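Local coordinates for protein AxyAgu115A (Amphibacillus xylanus NBRC 15112, PDB 6NPS) that is a family GH115 alpha-glucuronidase, a hydrolase that probably removes glucuronic acid side groups from xylans such as arabinoglucuronoxylan, at residues N37-D42 with F128-K133; L134-L139 with V145-K150; Q457-S462 with D483-Q488; E491-G496 with F568-Y573. The protein carries 3 engineered substitutions. One frame throughout, in Å; residues are numbered along the deposited sequence.

Contact 1: N37-D42 with F128-K133; sequences NKVMHD and FHLSEK
Val-39 pushes its forked side chain between Phe-128 and Leu-130 where two nearly parallel helices, 30-47 and 120-133, pack side by side in the N-terminal alpha/beta region. The short axes of the two segments run only 8° apart and come within 9.6 Å, and the closest alpha carbons are those of Val-39 and Ser-131, at 6.2 Å. From CB, which is directed at the other helix, the valine divides. CG1, anti to the backbone N (chi1 171°), goes to Leu-130 and meets its CD2 at 4.1 Å. CG2 goes to the aromatic side and touches Phe-128 CD1 at 3.8 Å, with CE1 of the same ring only slightly farther off; it approaches the ring obliquely. The phenylalanine does not start out aimed at Val-39, but its ring reaches back so that the CD1-CE1 side comes nearest. Leu-130 also rests on Phe-99, Leu-113 and Ile-115 of the mixed sheet, so the valine methyl joins helix 30-47 to a sheet-packed residue. Phe-128 packs in addition on Leu-206 and Arg-207 of helix 195-207. Asp-42 and Ser-131 face each other one turn further along, but their modelled oxygens are too close for a bond between them to be trusted. The polar partner of the aspartate lies outside the two helices: Asp-42 OD2 forms a salt bridge with Arg-207 NH1.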
loop_
_atom_site.group_PDB
_atom_site.type_symbol
_atom_site.label_atom_id
_atom_site.label_comp_id
_atom_site.label_asym_id
_atom_site.label_seq_id
_atom_site.Cartn_x
_atom_site.Cartn_y
_atom_site.Cartn_z
ATOM N N ASN A 37 -56.322 -2.048 28.110
ATOM C CA ASN A 37 -56.726 -1.325 26.895
ATOM C C ASN A 37 -55.830 -1.629 25.696
ATOM O O ASN A 37 -56.312 -1.653 24.555
ATOM C CB ASN A 37 -56.741 0.173 27.154
ATOM C CG ASN A 37 -57.904 0.580 28.011
ATOM O OD1 ASN A 37 -58.966 -0.062 27.987
ATOM N ND2 ASN A 37 -57.714 1.632 28.807
ATOM N N LYS A 38 -54.527 -1.834 25.911
ATOM C CA LYS A 38 -53.671 -2.242 24.807
ATOM C C LYS A 38 -54.063 -3.618 24.295
ATOM O O LYS A 38 -54.066 -3.860 23.084
ATOM C CB LYS A 38 -52.217 -2.236 25.257
ATOM C CG LYS A 38 -51.730 -0.822 25.631
ATOM C CD LYS A 38 -50.215 -0.784 25.723
ATOM C CE LYS A 38 -49.691 0.593 26.149
ATOM N NZ LYS A 38 -50.020 1.680 25.180
ATOM N N VAL A 39 -54.400 -4.536 25.207
ATOM C CA VAL A 39 -54.791 -5.869 24.770
ATOM C C VAL A 39 -56.133 -5.835 24.026
ATOM O O VAL A 39 -56.341 -6.608 23.076
ATOM C CB VAL A 39 -54.784 -6.814 25.987
ATOM C CG1 VAL A 39 -55.393 -8.140 25.625
ATOM C CG2 VAL A 39 -53.339 -7.006 26.474
ATOM N N MET A 40 -57.052 -4.955 24.424
ATOM C CA MET A 40 -58.289 -4.769 23.663
ATOM C C MET A 40 -57.993 -4.292 22.259
ATOM O O MET A 40 -58.702 -4.655 21.307
ATOM C CB MET A 40 -59.218 -3.774 24.344
ATOM C CG MET A 40 -59.768 -4.279 25.671
ATOM S SD MET A 40 -61.153 -3.307 26.311
ATOM C CE MET A 40 -60.828 -1.710 25.549
ATOM N N HIS A 41 -56.962 -3.461 22.104
ATOM C CA HIS A 41 -56.593 -3.079 20.751
ATOM C C HIS A 41 -56.039 -4.279 19.979
ATOM O O HIS A 41 -56.328 -4.432 18.795
ATOM C CB HIS A 41 -55.602 -1.915 20.763
ATOM C CG HIS A 41 -55.280 -1.431 19.393
ATOM N ND1 HIS A 41 -54.113 -1.773 18.742
ATOM C CD2 HIS A 41 -56.019 -0.725 18.503
ATOM C CE1 HIS A 41 -54.126 -1.257 17.523
ATOM N NE2 HIS A 41 -55.270 -0.613 17.355
ATOM N N ASP A 42 -55.280 -5.163 20.645
ATOM C CA ASP A 42 -54.833 -6.402 20.007
ATOM C C ASP A 42 -56.024 -7.268 19.569
ATOM O O ASP A 42 -56.010 -7.847 18.475
ATOM C CB ASP A 42 -53.911 -7.180 20.954
ATOM C CG ASP A 42 -52.626 -6.396 21.353
ATOM O OD1 ASP A 42 -52.342 -5.307 20.791
ATOM O OD2 ASP A 42 -51.905 -6.875 22.258
ATOM N N PHE A 128 -50.724 -9.821 28.532
ATOM C CA PHE A 128 -50.036 -10.017 27.267
ATOM C C PHE A 128 -49.957 -11.497 26.886
ATOM O O PHE A 128 -49.771 -11.813 25.707
ATOM C CB PHE A 128 -48.646 -9.396 27.351
ATOM C CG PHE A 128 -48.644 -7.880 27.244
ATOM C CD1 PHE A 128 -49.524 -7.222 26.377
ATOM C CD2 PHE A 128 -47.755 -7.114 27.999
ATOM C CE1 PHE A 128 -49.490 -5.816 26.236
ATOM C CE2 PHE A 128 -47.718 -5.719 27.868
ATOM C CZ PHE A 128 -48.582 -5.074 26.975
ATOM N N HIS A 129 -50.097 -12.414 27.845
ATOM C CA HIS A 129 -50.223 -13.828 27.482
ATOM C C HIS A 129 -51.481 -14.056 26.650
ATOM O O HIS A 129 -51.464 -14.827 25.679
ATOM C CB HIS A 129 -50.233 -14.694 28.744
ATOM C CG HIS A 129 -50.018 -16.149 28.488
ATOM N ND1 HIS A 129 -48.779 -16.685 28.201
ATOM C CD2 HIS A 129 -50.887 -17.192 28.506
ATOM C CE1 HIS A 129 -48.895 -17.995 28.053
ATOM N NE2 HIS A 129 -50.166 -18.325 28.219
ATOM N N LEU A 130 -52.584 -13.380 26.992
ATOM C CA LEU A 130 -53.761 -13.466 26.127
ATOM C C LEU A 130 -53.417 -12.984 24.723
ATOM O O LEU A 130 -53.733 -13.646 23.721
ATOM C CB LEU A 130 -54.916 -12.644 26.712
ATOM C CG LEU A 130 -56.113 -12.451 25.758
ATOM C CD1 LEU A 130 -56.635 -13.810 25.175
ATOM C CD2 LEU A 130 -57.271 -11.681 26.464
ATOM N N SER A 131 -52.723 -11.843 24.644
ATOM C CA SER A 131 -52.264 -11.297 23.364
ATOM C C SER A 131 -51.450 -12.316 22.570
ATOM O O SER A 131 -51.669 -12.509 21.357
ATOM C CB SER A 131 -51.447 -10.039 23.675
ATOM O OG SER A 131 -51.548 -9.116 22.627
ATOM N N GLU A 132 -50.566 -13.028 23.269
ATOM C CA GLU A 132 -49.737 -14.066 22.653
ATOM C C GLU A 132 -50.570 -15.229 22.095
ATOM O O GLU A 132 -50.309 -15.705 20.991
ATOM C CB GLU A 132 -48.707 -14.592 23.654
ATOM C CG GLU A 132 -47.815 -15.694 23.105
ATOM C CD GLU A 132 -46.868 -16.252 24.150
ATOM O OE1 GLU A 132 -46.535 -15.517 25.104
ATOM O OE2 GLU A 132 -46.456 -17.423 24.017
ATOM N N LYS A 133 -51.568 -15.684 22.854
ATOM C CA LYS A 133 -52.452 -16.749 22.384
ATOM C C LYS A 133 -53.337 -16.309 21.222
ATOM O O LYS A 133 -53.760 -17.148 20.421
ATOM C CB LYS A 133 -53.285 -17.257 23.543
ATOM C CG LYS A 133 -52.485 -18.282 24.255
ATOM C CD LYS A 133 -53.124 -18.817 25.467
ATOM C CE LYS A 133 -52.487 -20.158 25.714
ATOM N NZ LYS A 133 -52.495 -21.046 24.487
#

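Contact 2: L134-L139 with V145-K150; sequences LGVSPL and VLPARK
Val-136 and Pro-147, whose alpha carbons lie 5.1 Å apart, mark the middle of two irregular segments running in opposite senses, 171° between their end-to-end directions. The backbones are joined through water rather than directly. One water donates to the carbonyls of Leu-134 and Ala-148; a second accepts from Ala-148 N and donates to Gly-135 O, 2.7 Å away; a third accepts from Ser-137 N at 2.8 Å and donates to Val-145 O. Apolar groups fill in beside them. Val-136 CG2 lies alongside the proline ring, 3.9 Å from Pro-147 CB. Val-145 forks over the other end: CG1 meets Ser-137 CB at 3.9 Å, while CG2 meets Leu-139 CB at 4.0 Å. Ser-137 OG accepts from Leu-139 N (3.1 Å, N-H...O angle 165°) and is also hydrogen-bonded to Gln-493 OE1 of helix 482-494. The arrangement is that of a hairpin-like loop leaving a helix: a Schellman motif with Gly-135 at positive phi ends helix 120-133, and an ST turn at Ser-137 follows.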
loop_
_atom_site.group_PDB
_atom_site.type_symbol
_atom_site.label_atom_id
_atom_site.label_comp_id
_atom_site.label_asym_id
_atom_site.label_seq_id
_atom_site.Cartn_x
_atom_site.Cartn_y
_atom_site.Cartn_z
ATOM N N LEU A 134 -53.628 -15.024 21.106
ATOM C CA LEU A 134 -54.323 -14.539 19.929
ATOM C C LEU A 134 -53.390 -14.332 18.763
ATOM O O LEU A 134 -53.858 -13.876 17.716
ATOM C CB LEU A 134 -55.035 -13.232 20.212
ATOM C CG LEU A 134 -56.113 -13.385 21.283
ATOM C CD1 LEU A 134 -56.715 -12.040 21.601
ATOM C CD2 LEU A 134 -57.137 -14.325 20.747
ATOM N N GLY A 135 -52.099 -14.645 18.918
ATOM C CA GLY A 135 -51.172 -14.560 17.796
ATOM C C GLY A 135 -50.513 -13.205 17.621
ATOM O O GLY A 135 -49.959 -12.929 16.555
ATOM N N VAL A 136 -50.548 -12.352 18.632
ATOM C CA VAL A 136 -50.029 -11.001 18.497
ATOM C C VAL A 136 -48.575 -10.977 18.954
ATOM O O VAL A 136 -48.244 -11.418 20.059
ATOM C CB VAL A 136 -50.892 -10.011 19.286
ATOM C CG1 VAL A 136 -50.311 -8.585 19.217
ATOM C CG2 VAL A 136 -52.326 -10.075 18.760
ATOM N N SER A 137 -47.711 -10.462 18.099
ATOM C CA SER A 137 -46.300 -10.415 18.413
ATOM C C SER A 137 -45.993 -9.322 19.439
ATOM O O SER A 137 -46.649 -8.280 19.457
ATOM C CB SER A 137 -45.503 -10.153 17.128
ATOM O OG SER A 137 -44.166 -9.860 17.466
ATOM N N PRO A 138 -44.975 -9.523 20.282
ATOM C CA PRO A 138 -44.486 -8.427 21.145
ATOM C C PRO A 138 -44.059 -7.178 20.387
ATOM O O PRO A 138 -43.909 -6.118 20.997
ATOM C CB PRO A 138 -43.267 -9.049 21.850
ATOM C CG PRO A 138 -43.405 -10.505 21.695
ATOM C CD PRO A 138 -44.229 -10.783 20.475
ATOM N N LEU A 139 -43.765 -7.308 19.108
ATOM C CA LEU A 139 -43.351 -6.223 18.227
ATOM C C LEU A 139 -44.511 -5.623 17.452
ATOM O O LEU A 139 -44.277 -4.824 16.531
ATOM C CB LEU A 139 -42.287 -6.723 17.240
ATOM C CG LEU A 139 -41.197 -7.603 17.866
ATOM C CD1 LEU A 139 -40.246 -8.151 16.801
ATOM C CD2 LEU A 139 -40.447 -6.798 18.930
ATOM N N VAL A 145 -45.786 -5.214 13.364
ATOM C CA VAL A 145 -46.074 -6.594 12.982
ATOM C C VAL A 145 -47.571 -6.825 13.190
ATOM O O VAL A 145 -48.026 -7.032 14.310
ATOM C CB VAL A 145 -45.227 -7.586 13.783
ATOM C CG1 VAL A 145 -45.555 -9.041 13.360
ATOM C CG2 VAL A 145 -43.743 -7.258 13.567
ATOM N N LEU A 146 -48.343 -6.835 12.096
ATOM C CA LEU A 146 -49.795 -7.057 12.205
ATOM C C LEU A 146 -50.108 -8.536 12.423
ATOM O O LEU A 146 -49.574 -9.390 11.712
ATOM C CB LEU A 146 -50.506 -6.581 10.949
ATOM C CG LEU A 146 -50.485 -5.070 10.750
ATOM C CD1 LEU A 146 -51.072 -4.727 9.388
ATOM C CD2 LEU A 146 -51.227 -4.361 11.877
ATOM N N PRO A 147 -50.990 -8.883 13.356
ATOM C CA PRO A 147 -51.295 -10.300 13.565
ATOM C C PRO A 147 -52.183 -10.859 12.464
ATOM O O PRO A 147 -52.936 -10.133 11.810
ATOM C CB PRO A 147 -52.006 -10.310 14.925
ATOM C CG PRO A 147 -52.586 -8.985 15.071
ATOM C CD PRO A 147 -51.662 -8.021 14.344
ATOM N N ALA A 148 -52.081 -12.169 12.254
ATOM C CA ALA A 148 -53.021 -12.828 11.351
ATOM C C ALA A 148 -54.461 -12.640 11.834
ATOM O O ALA A 148 -54.742 -12.698 13.030
ATOM C CB ALA A 148 -52.702 -14.317 11.243
ATOM N N ARG A 149 -55.360 -12.341 10.896
ATOM C CA ARG A 149 -56.782 -12.198 11.198
ATOM C C ARG A 149 -57.410 -13.545 11.585
ATOM O O ARG A 149 -57.032 -14.598 11.062
ATOM C CB ARG A 149 -57.508 -11.596 9.990
ATOM C CG ARG A 149 -57.056 -10.170 9.698
ATOM C CD ARG A 149 -57.590 -9.186 10.776
ATOM N NE ARG A 149 -59.040 -9.298 10.854
ATOM C CZ ARG A 149 -59.886 -8.542 10.162
ATOM N NH1 ARG A 149 -59.428 -7.583 9.362
ATOM N NH2 ARG A 149 -61.193 -8.741 10.275
ATOM N N LYS A 150 -58.365 -13.503 12.526
ATOM C CA LYS A 150 -59.112 -14.669 12.990
ATOM C C LYS A 150 -60.603 -14.365 12.957
ATOM O O LYS A 150 -61.033 -13.248 13.249
ATOM C CB LYS A 150 -58.785 -15.053 14.453
ATOM C CG LYS A 150 -57.505 -15.808 14.761
ATOM C CD LYS A 150 -57.369 -15.825 16.275
ATOM C CE LYS A 150 -56.544 -16.968 16.783
ATOM N NZ LYS A 150 -55.241 -17.005 16.084
HETATM O O HOH W 1 -53.648 -14.042 14.836
HETATM O O HOH W 2 -50.351 -13.573 13.961
HETATM O O HOH W 3 -48.586 -9.609 15.625
#

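Contact 3: Q457-S462 with D483-Q488; sequences QELPLS and DDYTKQ
The ring of Tyr-485 meets Leu-459 at its edge: CD1 of the leucine lies near the ring plane, 4.3 Å from Tyr-485 CE2. Phe-463 and Trp-474 each form an edge-to-face pair with the same ring. With CG anti to the backbone N (chi1 -177°), the tyrosine extends across to helix 458-469, and its OH ends 3.3 Å from Ser-462 CB and 3.1 Å from Ser-462 C. The short axes of the helices are 11.0 Å apart and cross at 118°, which leaves long side chains to span the gap. On the far helix Ser-462 OG turns back to Glu-458 O, 2.8 Å away, and that carbonyl also receives Ser-462 N from the opposite face of its plane. The tyrosine hydroxyl is instead hydrogen-bonded to Asp-466 OD2, one turn beyond Ser-462. A phenylalanine here, lacking the OH, would probably leave Asp-466 without its mate and open a gap beside Ser-462. Helix 458-469 follows strand 446-450, the last of the eight parallel strands expected for the TIM-barrel clan. The chemistry thus implies mixed cohesion: an apolar edge contact between the helices, with the buried hydroxyl satisfied by an acid further along the helix it reaches.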
loop_
_atom_site.group_PDB
_atom_site.type_symbol
_atom_site.label_atom_id
_atom_site.label_comp_id
_atom_site.label_asym_id
_atom_site.label_seq_id
_atom_site.Cartn_x
_atom_site.Cartn_y
_atom_site.Cartn_z
ATOM N N GLN A 457 -32.246 -4.457 16.622
ATOM C CA GLN A 457 -31.846 -5.363 17.696
ATOM C C GLN A 457 -32.987 -6.249 18.205
ATOM O O GLN A 457 -32.828 -6.879 19.250
ATOM C CB GLN A 457 -31.244 -4.575 18.874
ATOM C CG GLN A 457 -30.167 -3.566 18.486
ATOM C CD GLN A 457 -28.893 -4.241 17.979
ATOM O OE1 GLN A 457 -28.722 -5.448 18.129
ATOM N NE2 GLN A 457 -28.008 -3.467 17.377
ATOM N N GLU A 458 -34.103 -6.344 17.485
ATOM C CA GLU A 458 -35.287 -6.996 18.044
ATOM C C GLU A 458 -35.079 -8.495 18.248
ATOM O O GLU A 458 -35.522 -9.039 19.257
ATOM C CB GLU A 458 -36.514 -6.751 17.160
ATOM C CG GLU A 458 -36.951 -5.289 17.057
ATOM C CD GLU A 458 -36.201 -4.509 15.961
ATOM O OE1 GLU A 458 -35.339 -5.106 15.267
ATOM O OE2 GLU A 458 -36.474 -3.294 15.802
ATOM N N LEU A 459 -34.407 -9.196 17.314
ATOM C CA LEU A 459 -34.201 -10.631 17.540
ATOM C C LEU A 459 -33.292 -10.900 18.739
ATOM O O LEU A 459 -33.692 -11.661 19.635
ATOM C CB LEU A 459 -33.647 -11.297 16.267
ATOM C CG LEU A 459 -33.177 -12.746 16.443
ATOM C CD1 LEU A 459 -34.407 -13.615 16.654
ATOM C CD2 LEU A 459 -32.404 -13.258 15.233
ATOM N N PRO A 460 -32.086 -10.322 18.841
ATOM C CA PRO A 460 -31.254 -10.639 20.015
ATOM C C PRO A 460 -31.801 -10.057 21.326
ATOM O O PRO A 460 -31.576 -10.662 22.384
ATOM C CB PRO A 460 -29.882 -10.063 19.647
ATOM C CG PRO A 460 -30.149 -9.016 18.654
ATOM C CD PRO A 460 -31.387 -9.471 17.878
ATOM N N LEU A 461 -32.541 -8.949 21.282
ATOM C CA LEU A 461 -33.193 -8.449 22.496
ATOM C C LEU A 461 -34.300 -9.396 22.952
ATOM O O LEU A 461 -34.452 -9.664 24.147
ATOM C CB LEU A 461 -33.743 -7.026 22.257
ATOM C CG LEU A 461 -34.547 -6.434 23.455
ATOM C CD1 LEU A 461 -33.637 -6.353 24.682
ATOM C CD2 LEU A 461 -35.160 -5.062 23.103
ATOM N N SER A 462 -35.109 -9.894 22.015
ATOM C CA SER A 462 -36.139 -10.866 22.370
ATOM C C SER A 462 -35.496 -12.090 23.028
ATOM O O SER A 462 -35.977 -12.591 24.053
ATOM C CB SER A 462 -36.939 -11.261 21.111
ATOM O OG SER A 462 -37.713 -10.197 20.553
ATOM N N ASP A 483 -31.131 -21.991 17.179
ATOM C CA ASP A 483 -31.801 -22.157 15.890
ATOM C C ASP A 483 -33.298 -22.356 16.076
ATOM O O ASP A 483 -34.103 -21.774 15.341
ATOM C CB ASP A 483 -31.230 -23.352 15.119
ATOM C CG ASP A 483 -29.883 -23.059 14.479
ATOM O OD1 ASP A 483 -29.372 -21.916 14.608
ATOM O OD2 ASP A 483 -29.328 -23.991 13.844
ATOM N N ASP A 484 -33.687 -23.253 16.986
ATOM C CA ASP A 484 -35.102 -23.397 17.337
ATOM C C ASP A 484 -35.703 -22.084 17.841
ATOM O O ASP A 484 -36.848 -21.751 17.502
ATOM C CB ASP A 484 -35.280 -24.492 18.383
ATOM C CG ASP A 484 -35.121 -25.886 17.790
ATOM O OD1 ASP A 484 -35.069 -26.018 16.541
ATOM O OD2 ASP A 484 -35.036 -26.852 18.576
ATOM N N TYR A 485 -34.961 -21.327 18.662
ATOM C CA TYR A 485 -35.483 -20.028 19.102
ATOM C C TYR A 485 -35.752 -19.136 17.897
ATOM O O TYR A 485 -36.818 -18.514 17.786
ATOM C CB TYR A 485 -34.507 -19.298 20.041
ATOM C CG TYR A 485 -35.148 -17.992 20.519
ATOM C CD1 TYR A 485 -35.942 -17.980 21.642
ATOM C CD2 TYR A 485 -34.996 -16.789 19.793
ATOM C CE1 TYR A 485 -36.581 -16.793 22.085
ATOM C CE2 TYR A 485 -35.614 -15.622 20.201
ATOM C CZ TYR A 485 -36.401 -15.627 21.347
ATOM O OH TYR A 485 -37.010 -14.475 21.759
ATOM N N THR A 486 -34.790 -19.081 16.967
ATOM C CA THR A 486 -34.939 -18.214 15.802
ATOM C C THR A 486 -36.170 -18.608 15.018
ATOM O O THR A 486 -36.989 -17.755 14.649
ATOM C CB THR A 486 -33.669 -18.285 14.944
ATOM O OG1 THR A 486 -32.553 -17.979 15.780
ATOM C CG2 THR A 486 -33.671 -17.283 13.768
ATOM N N LYS A 487 -36.360 -19.919 14.810
ATOM C CA LYS A 487 -37.502 -20.354 14.023
ATOM C C LYS A 487 -38.797 -20.023 14.729
ATOM O O LYS A 487 -39.779 -19.653 14.084
ATOM C CB LYS A 487 -37.412 -21.854 13.739
ATOM C CG LYS A 487 -36.200 -22.178 12.866
ATOM C CD LYS A 487 -36.173 -23.691 12.564
ATOM C CE LYS A 487 -35.356 -23.962 11.301
ATOM N NZ LYS A 487 -34.018 -24.544 11.562
ATOM N N GLN A 488 -38.838 -20.196 16.052
ATOM C CA GLN A 488 -40.030 -19.787 16.789
ATOM C C GLN A 488 -40.246 -18.279 16.710
ATOM O O GLN A 488 -41.403 -17.801 16.677
ATOM C CB GLN A 488 -39.928 -20.239 18.258
ATOM C CG GLN A 488 -40.192 -21.744 18.354
ATOM C CD GLN A 488 -40.020 -22.332 19.749
ATOM O OE1 GLN A 488 -40.467 -21.761 20.748
ATOM N NE2 GLN A 488 -39.386 -23.501 19.814
#

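Contact 4: E491-G496 with F568-Y573; sequences EQQFAG and FALVYY
Leu-570 and Val-571 carry the side of helix 564-596 that meets Gln-493 and Phe-494, near the C-terminal end of helix 482-494. Along 568-573 the first residue, Phe-568, sends its side chain away to helices 601-629 and 537-558, but its carbonyl shapes the backbone: Phe-568 O accepts from Tyr-573 N at 2.8 Å, five residues on, which defines a wider pi-type turn. Next in the contact comes Leu-570, whose CD1 reaches Gln-493 CG at 4.0 Å, the two side chains crossing at about a right angle. Val-571 follows inside the widened turn. With its CG1 anti to the backbone N (chi1 179°), CG2 is left beside that nitrogen and meets the outer end of the Phe-494 ring at CE2, 3.8 Å away, with CZ at nearly the same distance; the approach is oblique. The valine also packs on Val-506 and Leu-509 of helix 500-519. Tyr-572 then turns to helix 537-558, and Tyr-573 stacks on Tyr-623. In the facing helix, Gln-493 CB sits 3.7 Å above one face of the Phe-494 ring, displaced toward its rim, so the two residues that receive the leucine and valine also pack on each other. The glutamine is bent at chi2 (-43°), and its OE1 is engaged by Ser-137. Only its aliphatic carbons therefore meet Leu-570, and the chemistry of this small interface, 132 Å² in all, is apolar.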
loop_
_atom_site.group_PDB
_atom_site.type_symbol
_atom_site.label_atom_id
_atom_site.label_comp_id
_atom_site.label_asym_id
_atom_site.label_seq_id
_atom_site.Cartn_x
_atom_site.Cartn_y
_atom_site.Cartn_z
ATOM N N GLU A 491 -41.812 -17.551 13.337
ATOM C CA GLU A 491 -43.231 -17.902 13.346
ATOM C C GLU A 491 -44.062 -16.825 14.033
ATOM O O GLU A 491 -45.176 -16.500 13.591
ATOM C CB GLU A 491 -43.424 -19.240 14.056
ATOM C CG GLU A 491 -44.796 -19.842 13.855
ATOM C CD GLU A 491 -44.986 -20.316 12.433
ATOM O OE1 GLU A 491 -46.125 -20.256 11.913
ATOM O OE2 GLU A 491 -43.975 -20.736 11.833
ATOM N N GLN A 492 -43.533 -16.274 15.129
ATOM C CA GLN A 492 -44.227 -15.239 15.897
ATOM C C GLN A 492 -44.417 -13.962 15.082
ATOM O O GLN A 492 -45.465 -13.317 15.167
ATOM C CB GLN A 492 -43.430 -14.972 17.172
ATOM C CG GLN A 492 -43.992 -13.984 18.161
ATOM C CD GLN A 492 -43.100 -13.926 19.416
ATOM O OE1 GLN A 492 -41.961 -13.433 19.367
ATOM N NE2 GLN A 492 -43.595 -14.472 20.521
ATOM N N GLN A 493 -43.420 -13.574 14.275
ATOM C CA GLN A 493 -43.581 -12.397 13.427
ATOM C C GLN A 493 -44.340 -12.678 12.127
ATOM O O GLN A 493 -44.996 -11.775 11.609
ATOM C CB GLN A 493 -42.231 -11.791 13.052
ATOM C CG GLN A 493 -41.190 -11.734 14.132
ATOM C CD GLN A 493 -41.731 -11.293 15.463
ATOM O OE1 GLN A 493 -42.596 -10.415 15.527
ATOM N NE2 GLN A 493 -41.236 -11.911 16.547
ATOM N N PHE A 494 -44.226 -13.879 11.543
ATOM C CA PHE A 494 -44.641 -14.062 10.152
ATOM C C PHE A 494 -45.676 -15.176 9.962
ATOM O O PHE A 494 -45.935 -15.576 8.822
ATOM C CB PHE A 494 -43.422 -14.306 9.272
ATOM C CG PHE A 494 -42.516 -13.121 9.205
ATOM C CD1 PHE A 494 -42.976 -11.919 8.676
ATOM C CD2 PHE A 494 -41.224 -13.178 9.697
ATOM C CE1 PHE A 494 -42.142 -10.786 8.643
ATOM C CE2 PHE A 494 -40.385 -12.025 9.670
ATOM C CZ PHE A 494 -40.862 -10.850 9.146
ATOM N N ALA A 495 -46.304 -15.651 11.040
ATOM C CA ALA A 495 -47.402 -16.604 10.901
ATOM C C ALA A 495 -48.457 -16.043 9.960
ATOM O O ALA A 495 -48.881 -14.896 10.099
ATOM C CB ALA A 495 -48.028 -16.900 12.264
ATOM N N GLY A 496 -48.861 -16.844 8.976
ATOM C CA GLY A 496 -49.862 -16.387 8.040
ATOM C C GLY A 496 -49.341 -15.486 6.945
ATOM O O GLY A 496 -50.068 -15.234 5.977
ATOM N N PHE A 568 -39.499 -5.726 5.931
ATOM C CA PHE A 568 -38.402 -4.806 5.645
ATOM C C PHE A 568 -37.620 -4.446 6.912
ATOM O O PHE A 568 -36.388 -4.502 6.937
ATOM C CB PHE A 568 -38.957 -3.527 5.000
ATOM C CG PHE A 568 -37.877 -2.628 4.474
ATOM C CD1 PHE A 568 -37.488 -2.705 3.141
ATOM C CD2 PHE A 568 -37.222 -1.735 5.306
ATOM C CE1 PHE A 568 -36.465 -1.896 2.651
ATOM C CE2 PHE A 568 -36.189 -0.943 4.828
ATOM C CZ PHE A 568 -35.818 -1.021 3.490
ATOM N N ALA A 569 -38.323 -4.037 7.972
ATOM C CA ALA A 569 -37.625 -3.576 9.165
ATOM C C ALA A 569 -36.961 -4.716 9.933
ATOM O O ALA A 569 -35.891 -4.518 10.514
ATOM C CB ALA A 569 -38.597 -2.828 10.076
ATOM N N LEU A 570 -37.539 -5.918 9.912
ATOM C CA LEU A 570 -37.009 -7.012 10.712
ATOM C C LEU A 570 -36.030 -7.899 9.948
ATOM O O LEU A 570 -35.186 -8.553 10.578
ATOM C CB LEU A 570 -38.165 -7.884 11.251
ATOM C CG LEU A 570 -39.108 -7.200 12.281
ATOM C CD1 LEU A 570 -40.260 -8.102 12.748
ATOM C CD2 LEU A 570 -38.351 -6.661 13.509
ATOM N N VAL A 571 -36.175 -8.028 8.627
ATOM C CA VAL A 571 -35.368 -9.023 7.922
ATOM C C VAL A 571 -34.586 -8.353 6.786
ATOM O O VAL A 571 -33.359 -8.453 6.705
ATOM C CB VAL A 571 -36.262 -10.159 7.394
ATOM C CG1 VAL A 571 -35.413 -11.178 6.632
ATOM C CG2 VAL A 571 -37.017 -10.802 8.560
ATOM N N TYR A 572 -35.292 -7.667 5.890
ATOM C CA TYR A 572 -34.645 -7.196 4.672
ATOM C C TYR A 572 -33.588 -6.129 4.969
ATOM O O TYR A 572 -32.457 -6.211 4.483
ATOM C CB TYR A 572 -35.716 -6.660 3.708
ATOM C CG TYR A 572 -35.175 -6.290 2.340
ATOM C CD1 TYR A 572 -35.029 -7.264 1.339
ATOM C CD2 TYR A 572 -34.831 -4.970 2.044
ATOM C CE1 TYR A 572 -34.535 -6.904 0.071
ATOM C CE2 TYR A 572 -34.340 -4.606 0.800
ATOM C CZ TYR A 572 -34.205 -5.573 -0.179
ATOM O OH TYR A 572 -33.727 -5.214 -1.403
ATOM N N TYR A 573 -33.942 -5.093 5.738
ATOM C CA TYR A 573 -32.978 -4.017 5.981
ATOM C C TYR A 573 -31.733 -4.505 6.742
ATOM O O TYR A 573 -30.614 -4.247 6.274
ATOM C CB TYR A 573 -33.706 -2.862 6.699
ATOM C CG TYR A 573 -32.750 -1.795 7.180
ATOM C CD1 TYR A 573 -32.079 -0.990 6.276
ATOM C CD2 TYR A 573 -32.503 -1.610 8.537
ATOM C CE1 TYR A 573 -31.180 -0.007 6.706
ATOM C CE2 TYR A 573 -31.623 -0.633 8.978
ATOM C CZ TYR A 573 -30.949 0.142 8.052
ATOM O OH TYR A 573 -30.053 1.087 8.470
#

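The four contacts form a connected path from the N-terminal helices toward the middle of the chain, contact 1 lying about 29 Å from the chain centre and contact 3 about 10 Å. Contacts 1 and 2, centres 9 Å apart, are joined where Ser-131 O faces Val-136 N at 3.0 Å. Contact 2 then reaches contact 4 through Ser-137 OG and Gln-493 OE1, 2.6 Å apart, and contact 3 through Leu-139 CD1 and Glu-458 CB at 4.0 Å. Contacts 3 and 4 share helix 482-494, and Glu-458 OE1 lies 3.8 Å from Leu-570 CD2. Glycerol, probably from the crystallisation liquor, is bound about 4 Å from the Tyr-485 side chain in contact 3; in contact 4, Gln-492 NE2 is hydrogen-bonded to a glycerol.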